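Local coordinates for odorant-binding protein 47 (Anopheles gambiae, PDB 3PM2) that binds small hydrophobic odorants and is thought to help capture them and carry them through the aqueous fluid around olfactory sensory dendrites, at residues C19-L24 with P90-I95. Residues are numbered along the deposited sequence; the frame is centred on the assembly and turned at random.
Sequences CVTPFL and PEWNKI
P22 lies over one face of the W92 indole and C19 meets its edge, while CD1 of I95, from the same helix as the tryptophan, lies over the rim of the opposite face, so that W92 CE3 sits between it and P22 CD. The proline contact is a CH-pi interaction: P22 CD stands 3.8 Å from the centroid of the six-membered ring and 23° off its normal. The methylene is displaced toward the rim, with P22 CD 3.5 Å from W92 CE3, and P22 CG beside it extends the cover toward W92 CD2. The sulfur is placed quite differently. C19 SG is 5.0 Å from the same centroid but 84° off the normal, which makes this an edge-on sulfur-aromatic contact; its closest ring atom is W92 CZ2, at 3.6 Å from SG. With SG anti to the backbone N (chi1 -174°), the sulfur reaches that edge while disulfide-bonded to C149. T21 adds its methyl obliquely, CG2 lying 4.1 Å from W92 CH2.

The indole N-H is satisfied through a water, which accepts from W92 NE1 at 2.9 Å and donates to V20 O at 2.7 Å. It links the indole nitrogen to the loop backbone, and with contacts on both faces and the sulfur at the edge, rotation of the ring is probably restricted.

Further cover comes from L153 on W92 and from L145 of helix 133-147 on P22. W92, of helix 92-109, thus packs against the extended loop preceding helix 27-44, beside the C19-C149 disulfide, within the largely helical, disulfide-crosslinked framework of a C-plus odorant-binding protein.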
ATOM      1  N   CYS A  19      -0.711 -15.388  -4.203  1.00 20.88           N
ATOM      2  CA  CYS A  19      -2.117 -15.056  -4.466  1.00 21.01           C
ATOM      3  C   CYS A  19      -2.194 -13.983  -5.532  1.00 23.94           C
ATOM      4  O   CYS A  19      -1.455 -12.996  -5.459  1.00 22.96           O
ATOM      5  CB  CYS A  19      -2.845 -14.619  -3.190  1.00 22.29           C
ATOM      6  SG  CYS A  19      -4.629 -14.353  -3.421  1.00 27.02           S
ATOM      7  N   VAL A  20      -3.130 -14.133  -6.489  1.00 19.64           N
ATOM      8  CA  VAL A  20      -3.364 -13.119  -7.498  1.00 20.77           C
ATOM      9  C   VAL A  20      -4.421 -12.190  -6.889  1.00 22.49           C
ATOM     10  O   VAL A  20      -5.537 -12.621  -6.604  1.00 20.46           O
ATOM     11  CB  VAL A  20      -3.757 -13.707  -8.881  1.00 26.35           C
ATOM     12  CG1 VAL A  20      -4.017 -12.595  -9.888  1.00 26.86           C
ATOM     13  CG2 VAL A  20      -2.670 -14.649  -9.398  1.00 26.18           C
ATOM     14  N   THR A  21      -4.041 -10.941  -6.614  1.00 19.71           N
ATOM     15  CA  THR A  21      -4.922  -9.987  -5.928  1.00 17.92           C
ATOM     16  C   THR A  21      -5.399  -8.865  -6.860  1.00 20.71           C
ATOM     17  O   THR A  21      -4.732  -8.552  -7.852  1.00 22.02           O
ATOM     18  CB  THR A  21      -4.159  -9.338  -4.733  1.00 22.17           C
ATOM     19  OG1 THR A  21      -2.972  -8.757  -5.229  1.00 18.19           O
ATOM     20  CG2 THR A  21      -3.802 -10.324  -3.617  1.00 19.82           C
ATOM     21  N   PRO A  22      -6.516  -8.186  -6.520  1.00 16.50           N
ATOM     22  CA  PRO A  22      -6.933  -7.012  -7.297  1.00 16.02           C
ATOM     23  C   PRO A  22      -5.860  -5.919  -7.233  1.00 21.77           C
ATOM     24  O   PRO A  22      -5.014  -5.907  -6.320  1.00 22.91           O
ATOM     25  CB  PRO A  22      -8.200  -6.553  -6.565  1.00 17.12           C
ATOM     26  CG  PRO A  22      -8.705  -7.786  -5.897  1.00 21.27           C
ATOM     27  CD  PRO A  22      -7.442  -8.414  -5.397  1.00 17.52           C
ATOM     28  N   PHE A  23      -5.882  -5.010  -8.195  1.00 18.17           N
ATOM     29  CA  PHE A  23      -4.919  -3.903  -8.210  1.00 18.32           C
ATOM     30  C   PHE A  23      -5.601  -2.621  -8.652  1.00 23.12           C
ATOM     31  O   PHE A  23      -6.665  -2.658  -9.279  1.00 22.52           O
ATOM     32  CB  PHE A  23      -3.725  -4.238  -9.122  1.00 19.33           C
ATOM     33  CG  PHE A  23      -4.083  -4.544 -10.560  1.00 20.06           C
ATOM     34  CD1 PHE A  23      -4.248  -3.519 -11.492  1.00 22.26           C
ATOM     35  CD2 PHE A  23      -4.193  -5.859 -11.002  1.00 21.19           C
ATOM     36  CE1 PHE A  23      -4.569  -3.802 -12.817  1.00 22.12           C
ATOM     37  CE2 PHE A  23      -4.512  -6.144 -12.332  1.00 22.86           C
ATOM     38  CZ  PHE A  23      -4.705  -5.118 -13.232  1.00 20.56           C
ATOM     39  N   LEU A  24      -4.955  -1.496  -8.381  1.00 22.12           N
ATOM     40  CA  LEU A  24      -5.428  -0.160  -8.734  1.00 23.17           C
ATOM     41  C   LEU A  24      -4.563   0.413  -9.887  1.00 26.87           C
ATOM     42  O   LEU A  24      -4.990   1.334 -10.590  1.00 27.06           O
ATOM     43  CB  LEU A  24      -5.334   0.658  -7.418  1.00 24.99           C
ATOM     44  CG  LEU A  24      -4.863   2.084  -7.330  1.00 30.21           C
ATOM     45  CD1 LEU A  24      -5.358   2.703  -6.062  1.00 29.93           C
ATOM     46  CD2 LEU A  24      -3.405   2.133  -7.235  1.00 34.72           C
ATOM     47  N   PRO A  90     -15.190 -14.738  -8.168  1.00 25.34           N
ATOM     48  CA  PRO A  90     -16.267 -13.837  -7.701  1.00 24.84           C
ATOM     49  C   PRO A  90     -16.168 -13.387  -6.257  1.00 26.67           C
ATOM     50  O   PRO A  90     -16.772 -12.374  -5.893  1.00 26.76           O
ATOM     51  CB  PRO A  90     -17.552 -14.619  -7.984  1.00 26.65           C
ATOM     52  CG  PRO A  90     -17.127 -16.044  -8.083  1.00 31.81           C
ATOM     53  CD  PRO A  90     -15.737 -16.024  -8.649  1.00 27.42           C
ATOM     54  N   GLU A  91     -15.390 -14.110  -5.443  1.00 22.42           N
ATOM     55  CA  GLU A  91     -15.133 -13.756  -4.040  1.00 21.91           C
ATOM     56  C   GLU A  91     -14.501 -12.362  -3.905  1.00 25.08           C
ATOM     57  O   GLU A  91     -14.721 -11.680  -2.907  1.00 23.81           O
ATOM     58  CB  GLU A  91     -14.186 -14.764  -3.390  1.00 23.54           C
ATOM     59  CG  GLU A  91     -14.792 -16.146  -3.189  1.00 30.30           C
ATOM     60  CD  GLU A  91     -14.790 -17.090  -4.375  1.00 43.50           C
ATOM     61  OE1 GLU A  91     -14.461 -16.663  -5.504  1.00 27.56           O
ATOM     62  OE2 GLU A  91     -15.185 -18.259  -4.182  1.00 37.66           O
ATOM     63  N   TRP A  92     -13.713 -11.954  -4.904  1.00 21.58           N
ATOM     64  CA  TRP A  92     -13.006 -10.672  -4.882  1.00 20.03           C
ATOM     65  C   TRP A  92     -13.845  -9.402  -4.857  1.00 23.47           C
ATOM     66  O   TRP A  92     -13.378  -8.407  -4.307  1.00 21.79           O
ATOM     67  CB  TRP A  92     -11.924 -10.623  -5.947  1.00 17.94           C
ATOM     68  CG  TRP A  92     -10.756 -11.531  -5.655  1.00 17.70           C
ATOM     69  CD1 TRP A  92     -10.406 -12.653  -6.348  1.00 20.52           C
ATOM     70  CD2 TRP A  92      -9.767 -11.374  -4.617  1.00 16.90           C
ATOM     71  NE1 TRP A  92      -9.258 -13.203  -5.815  1.00 20.32           N
ATOM     72  CE2 TRP A  92      -8.867 -12.462  -4.728  1.00 21.31           C
ATOM     73  CE3 TRP A  92      -9.605 -10.470  -3.549  1.00 17.86           C
ATOM     74  CZ2 TRP A  92      -7.775 -12.626  -3.870  1.00 20.38           C
ATOM     75  CZ3 TRP A  92      -8.507 -10.627  -2.698  1.00 19.40           C
ATOM     76  CH2 TRP A  92      -7.617 -11.702  -2.853  1.00 19.80           C
ATOM     77  N   ASN A  93     -15.087  -9.433  -5.383  1.00 20.50           N
ATOM     78  CA  ASN A  93     -15.965  -8.255  -5.374  1.00 20.65           C
ATOM     79  C   ASN A  93     -16.187  -7.736  -3.951  1.00 25.56           C
ATOM     80  O   ASN A  93     -15.825  -6.587  -3.663  1.00 23.66           O
ATOM     81  CB  ASN A  93     -17.304  -8.544  -6.066  1.00 20.99           C
ATOM     82  CG  ASN A  93     -18.177  -7.326  -6.161  1.00 35.23           C
ATOM     83  OD1 ASN A  93     -19.067  -7.103  -5.334  1.00 37.24           O
ATOM     84  ND2 ASN A  93     -17.900  -6.490  -7.139  1.00 24.80           N
ATOM     85  N   LYS A  94     -16.744  -8.602  -3.065  1.00 23.22           N
ATOM     86  CA  LYS A  94     -17.023  -8.274  -1.665  1.00 23.85           C
ATOM     87  C   LYS A  94     -15.760  -8.035  -0.863  1.00 24.96           C
ATOM     88  O   LYS A  94     -15.749  -7.127  -0.039  1.00 24.82           O
ATOM     89  CB  LYS A  94     -17.873  -9.359  -0.975  1.00 29.18           C
ATOM     90  CG  LYS A  94     -18.688  -8.835   0.208  1.00 46.85           C
ATOM     91  CD  LYS A  94     -19.972  -8.133  -0.254  1.00 62.36           C
ATOM     92  CE  LYS A  94     -20.081  -6.735   0.305  1.00 72.87           C
ATOM     93  NZ  LYS A  94     -20.981  -5.882  -0.518  1.00 82.15           N
ATOM     94  N   ILE A  95     -14.716  -8.861  -1.068  1.00 19.85           N
ATOM     95  CA  ILE A  95     -13.453  -8.709  -0.349  1.00 18.42           C
ATOM     96  C   ILE A  95     -12.892  -7.313  -0.632  1.00 21.18           C
ATOM     97  O   ILE A  95     -12.534  -6.609   0.302  1.00 20.17           O
ATOM     98  CB  ILE A  95     -12.442  -9.818  -0.726  1.00 20.65           C
ATOM     99  CG1 ILE A  95     -12.943 -11.217  -0.264  1.00 19.22           C
ATOM    100  CG2 ILE A  95     -11.071  -9.494  -0.142  1.00 18.94           C
ATOM    101  CD1 ILE A  95     -11.996 -12.409  -0.696  1.00 17.19           C
TER
HETATM  102  O   HOH W   1      -7.062 -14.785  -6.955  1.00 20.47           O